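Putative polyprenyl synthetase (Streptomyces coelicolor, PDB 3NF2) is a putative polyprenyl synthetase of the FPP/GGPP synthase family that probably builds isoprenyl diphosphates by magnesium-dependent prenyl transfer. Local coordinates at residues 35-40 and 107-112; 59-64 and 330-335; 239-244 and 290-295. All coordinates share one frame; numbering follows the deposited sequence.

Interaction 1. Residues 35-40 and 107-112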
loop_
_atom_site.group_PDB
_atom_site.type_symbol
_atom_site.label_atom_id
_atom_site.label_comp_id
_atom_site.label_asym_id
_atom_site.label_seq_id
_atom_site.Cartn_x
_atom_site.Cartn_y
_atom_site.Cartn_z
ATOM N N ALA A 35 4.686 12.363 -7.302
ATOM C CA ALA A 35 4.341 12.771 -5.942
ATOM C C ALA A 35 4.350 14.288 -5.803
ATOM O O ALA A 35 3.451 14.840 -5.186
ATOM C CB ALA A 35 5.285 12.154 -4.921
ATOM N N ALA A 36 5.365 14.945 -6.369
ATOM C CA ALA A 36 5.453 16.415 -6.352
ATOM C C ALA A 36 4.222 17.041 -6.993
ATOM O O ALA A 36 3.722 18.056 -6.512
ATOM C CB ALA A 36 6.733 16.915 -7.046
ATOM N N TYR A 37 3.736 16.426 -8.073
ATOM C CA TYR A 37 2.500 16.876 -8.682
ATOM C C TYR A 37 1.351 16.701 -7.700
ATOM O O TYR A 37 0.575 17.630 -7.502
ATOM C CB TYR A 37 2.178 16.161 -9.998
ATOM C CG TYR A 37 0.815 16.574 -10.501
ATOM C CD1 TYR A 37 0.639 17.805 -11.134
ATOM C CD2 TYR A 37 -0.311 15.769 -10.288
ATOM C CE1 TYR A 37 -0.612 18.216 -11.569
ATOM C CE2 TYR A 37 -1.572 16.172 -10.716
ATOM C CZ TYR A 37 -1.710 17.401 -11.356
ATOM O OH TYR A 37 -2.939 17.818 -11.794
ATOM N N HIS A 38 1.254 15.524 -7.081
ATOM C CA HIS A 38 0.210 15.278 -6.088
ATOM C C HIS A 38 0.207 16.340 -4.988
ATOM O O HIS A 38 -0.843 16.807 -4.564
ATOM C CB HIS A 38 0.355 13.905 -5.427
ATOM C CG HIS A 38 -0.560 13.725 -4.257
ATOM N ND1 HIS A 38 -1.931 13.668 -4.396
ATOM C CD2 HIS A 38 -0.311 13.662 -2.927
ATOM C CE1 HIS A 38 -2.486 13.543 -3.204
ATOM N NE2 HIS A 38 -1.525 13.535 -2.295
ATOM N N PHE A 39 1.394 16.705 -4.529
ATOM C CA PHE A 39 1.523 17.659 -3.456
ATOM C C PHE A 39 1.430 19.112 -3.917
ATOM O O PHE A 39 1.460 20.008 -3.088
ATOM C CB PHE A 39 2.820 17.414 -2.701
ATOM C CG PHE A 39 2.744 16.282 -1.717
ATOM C CD1 PHE A 39 2.090 16.447 -0.490
ATOM C CD2 PHE A 39 3.324 15.046 -2.015
ATOM C CE1 PHE A 39 2.021 15.402 0.423
ATOM C CE2 PHE A 39 3.258 13.989 -1.110
ATOM C CZ PHE A 39 2.615 14.164 0.112
ATOM N N GLY A 40 1.311 19.345 -5.225
ATOM C CA GLY A 40 1.132 20.697 -5.761
ATOM C C GLY A 40 2.406 21.519 -5.951
ATOM O O GLY A 40 2.335 22.716 -6.274
ATOM N N ASP A 107 -6.548 18.699 -11.329
ATOM C CA ASP A 107 -6.601 17.308 -11.787
ATOM C C ASP A 107 -5.874 16.349 -10.837
ATOM O O ASP A 107 -4.812 16.667 -10.302
ATOM C CB ASP A 107 -6.014 17.181 -13.192
ATOM C CG ASP A 107 -6.977 17.623 -14.274
ATOM O OD1 ASP A 107 -8.177 17.823 -13.975
ATOM O OD2 ASP A 107 -6.526 17.765 -15.431
ATOM N N THR A 108 -6.476 15.192 -10.607
ATOM C CA THR A 108 -5.858 14.170 -9.781
ATOM C C THR A 108 -4.716 13.482 -10.532
ATOM O O THR A 108 -4.656 13.511 -11.776
ATOM C CB THR A 108 -6.876 13.124 -9.334
ATOM O OG1 THR A 108 -7.557 12.609 -10.483
ATOM C CG2 THR A 108 -7.883 13.743 -8.361
ATOM N N VAL A 109 -3.810 12.872 -9.766
ATOM C CA VAL A 109 -2.658 12.174 -10.335
ATOM C C VAL A 109 -3.046 11.172 -11.407
ATOM O O VAL A 109 -2.420 11.140 -12.461
ATOM C CB VAL A 109 -1.787 11.511 -9.245
ATOM C CG1 VAL A 109 -0.937 10.404 -9.821
ATOM C CG2 VAL A 109 -0.900 12.557 -8.600
ATOM N N TRP A 110 -4.103 10.400 -11.172
ATOM C CA TRP A 110 -4.477 9.369 -12.142
ATOM C C TRP A 110 -4.894 9.959 -13.499
ATOM O O TRP A 110 -4.571 9.394 -14.536
ATOM C CB TRP A 110 -5.507 8.376 -11.571
ATOM C CG TRP A 110 -6.892 8.922 -11.404
ATOM C CD1 TRP A 110 -7.438 9.426 -10.257
ATOM C CD2 TRP A 110 -7.920 8.998 -12.408
ATOM N NE1 TRP A 110 -8.734 9.819 -10.485
ATOM C CE2 TRP A 110 -9.056 9.572 -11.795
ATOM C CE3 TRP A 110 -7.986 8.646 -13.769
ATOM C CZ2 TRP A 110 -10.248 9.810 -12.496
ATOM C CZ3 TRP A 110 -9.172 8.881 -14.467
ATOM C CH2 TRP A 110 -10.286 9.461 -13.828
ATOM N N LYS A 111 -5.586 11.099 -13.476
ATOM C CA LYS A 111 -5.948 11.838 -14.689
ATOM C C LYS A 111 -4.741 12.367 -15.473
ATOM O O LYS A 111 -4.714 12.317 -16.705
ATOM C CB LYS A 111 -6.892 12.995 -14.349
ATOM C CG LYS A 111 -8.296 12.836 -14.909
ATOM C CD LYS A 111 -8.460 13.604 -16.221
ATOM C CE LYS A 111 -9.741 13.206 -16.941
ATOM N NZ LYS A 111 -10.175 14.235 -17.929
ATOM N N VAL A 112 -3.744 12.867 -14.756
ATOM C CA VAL A 112 -2.578 13.467 -15.386
ATOM C C VAL A 112 -1.561 12.408 -15.791
ATOM O O VAL A 112 -1.111 12.374 -16.936
ATOM C CB VAL A 112 -1.936 14.527 -14.456
ATOM C CG1 VAL A 112 -0.778 15.235 -15.130
ATOM C CG2 VAL A 112 -2.964 15.531 -14.070
HETATM O O HOH W 1 -3.847 13.844 -7.048
#

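Interaction 2. Residues 59-64 and 330-335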
loop_
_atom_site.group_PDB
_atom_site.type_symbol
_atom_site.label_atom_id
_atom_site.label_comp_id
_atom_site.label_asym_id
_atom_site.label_seq_id
_atom_site.Cartn_x
_atom_site.Cartn_y
_atom_site.Cartn_z
ATOM N N PRO A 59 -0.436 17.386 11.555
ATOM C CA PRO A 59 0.937 17.660 11.998
ATOM C C PRO A 59 1.018 18.427 13.326
ATOM O O PRO A 59 1.798 18.038 14.212
ATOM C CB PRO A 59 1.534 18.495 10.854
ATOM C CG PRO A 59 0.419 18.794 9.917
ATOM C CD PRO A 59 -0.645 17.796 10.151
ATOM N N ALA A 60 0.205 19.476 13.466
ATOM C CA ALA A 60 0.121 20.237 14.719
ATOM C C ALA A 60 -0.172 19.320 15.901
ATOM O O ALA A 60 0.409 19.467 16.960
ATOM C CB ALA A 60 -0.945 21.335 14.626
ATOM N N LEU A 61 -1.060 18.359 15.686
ATOM C CA LEU A 61 -1.472 17.421 16.710
ATOM C C LEU A 61 -0.313 16.520 17.124
ATOM O O LEU A 61 -0.078 16.318 18.313
ATOM C CB LEU A 61 -2.639 16.592 16.170
ATOM C CG LEU A 61 -3.926 16.310 16.945
ATOM C CD1 LEU A 61 -4.131 17.213 18.140
ATOM C CD2 LEU A 61 -5.101 16.436 15.989
ATOM N N ALA A 62 0.421 16.000 16.140
ATOM C CA ALA A 62 1.525 15.067 16.400
ATOM C C ALA A 62 2.702 15.688 17.150
ATOM O O ALA A 62 3.315 15.022 17.989
ATOM C CB ALA A 62 1.995 14.418 15.112
ATOM N N VAL A 63 3.012 16.950 16.849
ATOM C CA VAL A 63 4.084 17.644 17.571
ATOM C C VAL A 63 3.633 17.973 18.990
ATOM O O VAL A 63 4.420 17.847 19.927
ATOM C CB VAL A 63 4.684 18.885 16.814
ATOM C CG1 VAL A 63 5.350 18.454 15.513
ATOM C CG2 VAL A 63 3.650 19.966 16.536
ATOM N N LEU A 64 2.357 18.345 19.138
ATOM C CA LEU A 64 1.718 18.498 20.448
ATOM C C LEU A 64 1.758 17.213 21.274
ATOM O O LEU A 64 2.015 17.251 22.476
ATOM C CB LEU A 64 0.261 18.937 20.294
ATOM C CG LEU A 64 -0.174 20.335 20.717
ATOM C CD1 LEU A 64 0.119 21.357 19.636
ATOM C CD2 LEU A 64 -1.655 20.306 21.020
ATOM N N ASP A 330 -4.165 22.536 27.482
ATOM C CA ASP A 330 -4.796 23.758 26.971
ATOM C C ASP A 330 -4.690 23.861 25.451
ATOM O O ASP A 330 -5.632 24.294 24.778
ATOM C CB ASP A 330 -4.164 25.005 27.612
ATOM C CG ASP A 330 -4.851 25.427 28.916
ATOM O OD1 ASP A 330 -4.841 26.643 29.218
ATOM O OD2 ASP A 330 -5.402 24.558 29.636
ATOM N N ARG A 331 -3.536 23.461 24.920
ATOM C CA ARG A 331 -3.297 23.492 23.483
ATOM C C ARG A 331 -4.147 22.445 22.748
ATOM O O ARG A 331 -4.711 22.730 21.688
ATOM C CB ARG A 331 -1.801 23.336 23.187
ATOM C CG ARG A 331 -1.025 24.648 23.277
ATOM C CD ARG A 331 0.482 24.435 23.241
ATOM N NE ARG A 331 1.185 25.639 22.791
ATOM C CZ ARG A 331 2.504 25.734 22.632
ATOM N NH1 ARG A 331 3.039 26.874 22.209
ATOM N NH2 ARG A 331 3.293 24.697 22.896
ATOM N N PHE A 332 -4.266 21.257 23.339
ATOM C CA PHE A 332 -5.116 20.193 22.804
ATOM C C PHE A 332 -6.599 20.574 22.820
ATOM O O PHE A 332 -7.348 20.244 21.894
ATOM C CB PHE A 332 -4.921 18.921 23.618
ATOM C CG PHE A 332 -3.851 18.010 23.097
ATOM C CD1 PHE A 332 -2.594 17.990 23.676
ATOM C CD2 PHE A 332 -4.112 17.143 22.042
ATOM C CE1 PHE A 332 -1.612 17.131 23.199
ATOM C CE2 PHE A 332 -3.137 16.276 21.565
ATOM C CZ PHE A 332 -1.886 16.270 22.141
ATOM N N THR A 333 -7.006 21.261 23.885
ATOM C CA THR A 333 -8.363 21.784 24.047
ATOM C C THR A 333 -8.721 22.829 22.980
ATOM O O THR A 333 -9.837 22.832 22.469
ATOM C CB THR A 333 -8.551 22.337 25.489
ATOM O OG1 THR A 333 -8.600 21.239 26.418
ATOM C CG2 THR A 333 -9.822 23.199 25.633
ATOM N N ALA A 334 -7.768 23.680 22.615
ATOM C CA ALA A 334 -8.020 24.753 21.656
ATOM C C ALA A 334 -8.135 24.275 20.209
ATOM O O ALA A 334 -8.845 24.891 19.407
ATOM C CB ALA A 334 -6.956 25.837 21.774
ATOM N N LEU A 335 -7.426 23.198 19.873
ATOM C CA LEU A 335 -7.550 22.575 18.553
ATOM C C LEU A 335 -8.942 21.986 18.383
ATOM O O LEU A 335 -9.563 22.131 17.326
ATOM C CB LEU A 335 -6.490 21.491 18.353
ATOM C CG LEU A 335 -5.077 21.989 18.044
ATOM C CD1 LEU A 335 -4.076 20.881 18.245
ATOM C CD2 LEU A 335 -4.964 22.561 16.632
#

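Interaction 3. Residues 239-244 and 290-295. With SO4 (sulfate ion), chain G.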
loop_
_atom_site.group_PDB
_atom_site.type_symbol
_atom_site.label_atom_id
_atom_site.label_comp_id
_atom_site.label_asym_id
_atom_site.label_seq_id
_atom_site.Cartn_x
_atom_site.Cartn_y
_atom_site.Cartn_z
ATOM N N GLN A 239 -18.432 24.605 -4.667
ATOM C CA GLN A 239 -19.757 25.037 -5.143
ATOM C C GLN A 239 -20.814 24.949 -4.033
ATOM O O GLN A 239 -20.583 24.309 -3.001
ATOM C CB GLN A 239 -20.219 24.169 -6.319
ATOM C CG GLN A 239 -19.243 24.021 -7.476
ATOM C CD GLN A 239 -19.767 23.050 -8.534
ATOM O OE1 GLN A 239 -20.752 23.334 -9.220
ATOM N NE2 GLN A 239 -19.113 21.896 -8.662
ATOM N N THR A 240 -21.967 25.590 -4.247
ATOM C CA THR A 240 -23.105 25.446 -3.329
ATOM C C THR A 240 -23.568 23.983 -3.298
ATOM O O THR A 240 -23.585 23.311 -4.335
ATOM C CB THR A 240 -24.314 26.360 -3.704
ATOM O OG1 THR A 240 -24.740 26.088 -5.045
ATOM C CG2 THR A 240 -23.972 27.837 -3.575
ATOM N N TRP A 241 -23.919 23.505 -2.103
ATOM C CA TRP A 241 -24.413 22.138 -1.868
ATOM C C TRP A 241 -23.506 21.065 -2.496
ATOM O O TRP A 241 -24.001 20.087 -3.067
ATOM C CB TRP A 241 -25.879 21.972 -2.343
ATOM C CG TRP A 241 -26.672 23.251 -2.375
ATOM C CD1 TRP A 241 -26.922 24.026 -3.470
ATOM C CD2 TRP A 241 -27.296 23.914 -1.265
ATOM N NE1 TRP A 241 -27.652 25.132 -3.113
ATOM C CE2 TRP A 241 -27.896 25.091 -1.765
ATOM C CE3 TRP A 241 -27.399 23.632 0.104
ATOM C CZ2 TRP A 241 -28.601 25.986 -0.947
ATOM C CZ3 TRP A 241 -28.095 24.530 0.924
ATOM C CH2 TRP A 241 -28.694 25.685 0.390
ATOM N N SER A 242 -22.188 21.259 -2.378
ATOM C CA SER A 242 -21.191 20.459 -3.112
ATOM C C SER A 242 -21.316 18.953 -2.872
ATOM O O SER A 242 -21.291 18.178 -3.825
ATOM C CB SER A 242 -19.755 20.935 -2.821
ATOM O OG SER A 242 -19.238 20.353 -1.628
ATOM N N ASP A 243 -21.478 18.552 -1.611
ATOM C CA ASP A 243 -21.689 17.146 -1.283
ATOM C C ASP A 243 -22.972 16.558 -1.879
ATOM O O ASP A 243 -23.045 15.351 -2.124
ATOM C CB ASP A 243 -21.705 16.923 0.226
ATOM C CG ASP A 243 -20.321 16.917 0.841
ATOM O OD1 ASP A 243 -19.331 17.187 0.131
ATOM O OD2 ASP A 243 -20.227 16.638 2.054
ATOM N N LEU A 244 -23.988 17.394 -2.090
ATOM C CA LEU A 244 -25.232 16.906 -2.693
ATOM C C LEU A 244 -25.102 16.729 -4.203
ATOM O O LEU A 244 -25.762 15.871 -4.780
ATOM C CB LEU A 244 -26.426 17.802 -2.348
ATOM C CG LEU A 244 -26.771 18.003 -0.870
ATOM C CD1 LEU A 244 -28.055 18.815 -0.723
ATOM C CD2 LEU A 244 -26.884 16.693 -0.101
ATOM N N ALA A 290 -33.557 22.425 -2.537
ATOM C CA ALA A 290 -34.744 21.670 -2.094
ATOM C C ALA A 290 -34.393 20.431 -1.263
ATOM O O ALA A 290 -35.065 20.149 -0.264
ATOM C CB ALA A 290 -35.614 21.268 -3.283
ATOM N N ARG A 291 -33.349 19.701 -1.670
ATOM C CA ARG A 291 -32.931 18.481 -0.953
ATOM C C ARG A 291 -32.310 18.790 0.407
ATOM O O ARG A 291 -32.499 18.043 1.368
ATOM C CB ARG A 291 -31.958 17.650 -1.800
ATOM C CG ARG A 291 -32.641 16.822 -2.899
ATOM C CD ARG A 291 -31.882 16.906 -4.222
ATOM N NE ARG A 291 -32.583 16.228 -5.315
ATOM C CZ ARG A 291 -33.515 16.784 -6.095
ATOM N NH1 ARG A 291 -33.899 18.046 -5.916
ATOM N NH2 ARG A 291 -34.071 16.071 -7.068
ATOM N N ALA A 292 -31.557 19.885 0.461
ATOM C CA ALA A 292 -30.981 20.404 1.696
ATOM C C ALA A 292 -32.098 20.816 2.653
ATOM O O ALA A 292 -32.136 20.384 3.816
ATOM C CB ALA A 292 -30.092 21.584 1.385
ATOM N N ALA A 293 -33.028 21.610 2.128
ATOM C CA ALA A 293 -34.225 22.021 2.860
ATOM C C ALA A 293 -35.012 20.827 3.417
ATOM O O ALA A 293 -35.480 20.873 4.561
ATOM C CB ALA A 293 -35.097 22.904 1.979
ATOM N N LEU A 294 -35.110 19.743 2.642
ATOM C CA LEU A 294 -35.765 18.515 3.127
ATOM C C LEU A 294 -34.983 17.784 4.216
ATOM O O LEU A 294 -35.583 17.243 5.133
ATOM C CB LEU A 294 -36.070 17.545 1.978
ATOM C CG LEU A 294 -37.311 17.736 1.095
ATOM C CD1 LEU A 294 -37.113 16.981 -0.195
ATOM C CD2 LEU A 294 -38.620 17.296 1.784
ATOM N N ILE A 295 -33.650 17.762 4.108
ATOM C CA ILE A 295 -32.784 17.176 5.156
ATOM C C ILE A 295 -32.936 17.964 6.461
ATOM O O ILE A 295 -33.053 17.383 7.540
ATOM C CB ILE A 295 -31.286 17.143 4.726
ATOM C CG1 ILE A 295 -31.057 16.141 3.600
ATOM C CG2 ILE A 295 -30.352 16.770 5.902
ATOM C CD1 ILE A 295 -29.796 16.464 2.791
HETATM S S SO4 G . -16.403 21.824 -6.198
HETATM O O1 SO4 G . -15.318 21.084 -5.549
HETATM O O2 SO4 G . -16.370 21.640 -7.655
HETATM O O3 SO4 G . -17.675 21.366 -5.626
HETATM O O4 SO4 G . -16.234 23.259 -5.982
#

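Interaction 1. Residues 35-40 and 107-112
His38 and Val109 bring the two backbones closest, their CA atoms 6.0 Å apart, where the last turn of helix 31-38 meets the start of helix 109-113. One segment turns off at Gly40, whose positive phi belongs to a Schellman motif; the other leaves the strand at Asp107 and enters its helix through the N-cap residue Thr108. Tyr37 carries most of the contact. Its CG lies anti to the backbone N (chi1 174°), beside the carbonyl carbon; the CA-CB bond already points toward the second segment, and the ring reaches across to it. Tyr37 OH donates to Asp107 O at 2.7 Å, approaching from above the carbonyl plane and 39° out of it. Val112 CG2 makes the close contact, within 3.2 Å of Tyr37 OH, while CG1 lies over one ring face at longer range. Val109 CG2 approaches in the ring plane, at the edge, 3.7 Å from Tyr37 CD2, and also touches His38 CB. A water bridges the segments, accepting from Val109 N at 2.9 Å and pairing with His38 ND1, while His38 NE2 is bonded to Asn88. Arg106 adds a cation-pi contact with Tyr37 and a hydrogen bond to its carbonyl. The contact thus ties helix 31-38 to the exit of the small 102-107 hairpin, with helix 77-98 packed on His38 and Val109 and helix 115-134 on Val109.

Interaction 2. Residues 59-64 and 330-335
Arg331 opens the contact through its CB, which rests 3.7 Å from Leu64 CD2, while the extended remainder of its side chain leads away from residues 59-64, where Arg331 NH2 and NE have long, weak ion pairs with Glu67 and Asp4. The two helical segments run nearly antiparallel, at 163°, with their axes 10.8 Å apart at closest approach.

Phe332 follows and gives the contact its aromatic surface. Leu64 CD2 sits over one face of the ring in a CH-pi contact, 3.8 Å from the ring centroid of Phe332 and 15° off the normal, displaced somewhat toward the rim. The same methyl lies 3.6 Å from Phe332 N, so it is pressed against the backbone as well as the ring. Leu61 CD1 meets the ring obliquely, 3.7 Å from Phe332 CE2. Outside the pair, Tyr212 of helix 203-230 sets its ring almost perpendicular to that of Phe332 and also bonds Phe332 O.

One turn on, Leu335 completes the cluster. Its CD1, held anti to CA (chi2 164°), touches both Leu61 CD1 and Leu64 CD2, each at 3.7 Å. Leu64 CD2 is thus shared by Arg331, Phe332 and Leu335.

Joining an early helix to the last one of this mainly helical fold, the contact depends on methyl and ring shape; its cohesion is that of a buried apolar core, with the charged guanidinium kept at the margin.

Interaction 3. Residues 239-244 and 290-295
Trp241 and Leu244, which meet helix 285-297, belong to the type II beta turn Gln239-Ser242 and the weakly bonded helical turn that leads on from it, in the mainly helical isoprenoid synthase fold. The turn comes shortly after helix 203-230, beyond the short helix 233-236; the C-terminal part of helix 203-230 probably carries the second aspartate-rich region of the family. Trp241 occupies the third turn position with phi at 50°, a backbone shape that lets its side chain point at the helix. Ala292 CB approaches the indole obliquely, 3.6 Å from Trp241 CZ3 and equally near CE3, so the benzo ring does the touching. The other end of the indole is held by Trp241 NE1, bonded to Glu285 of the same helix.

Leu244 meets the same helix with both its methyls. Its CD1 comes 3.8 Å from Ala292 N and 4.0 Å from Ala292 CB. Its other methyl, CD2, meets Ile295 CD1 at 4.1 Å, the two side chains sliding past each other in opposite directions. Arg291 adds little more than its CB, since its guanidinium turns away to a salt bridge with Asp274 and a hydrogen bond to Glu287 O. Ile229 of helix 203-230 lies against Trp241, Leu244 and Ala292, adding to the apolar cluster.

On the side of the turn away from helix 285-297 a sulfate is bound, probably from the crystallisation liquor; its position is consistent with a spot that can accept a phosphate-like group. Gln239 grips it through two nitrogens: Gln239 N donates to sulfate O4 at 2.9 Å, and Gln239 NE2, at the end of an extended side chain, to O2 at 2.9 Å. Sulfate O3 receives a second, weak bond from each of these nitrogens and lies 3.5 Å from Ser242 CB.

How the interactions relate
Interactions 2 and 3 are buried contacts, both apolar across their segments, and interaction 2 buries the largest surface; interaction 1, only partly buried, adds a direct hydrogen bond and a bridging water. Interaction 3 covers the least area, and its turn also binds an anion. Helices 5-25 and 77-98 flank both interactions 1 and 2, whose segments alternate along the chain, with centres 29 Å apart. Helix 203-230 links the other pair, touching interaction 2 through Tyr212 and interaction 3 through Ile229. Interaction 3 is nested within the long loop that interaction 2 closes, and no two of the contacts touch.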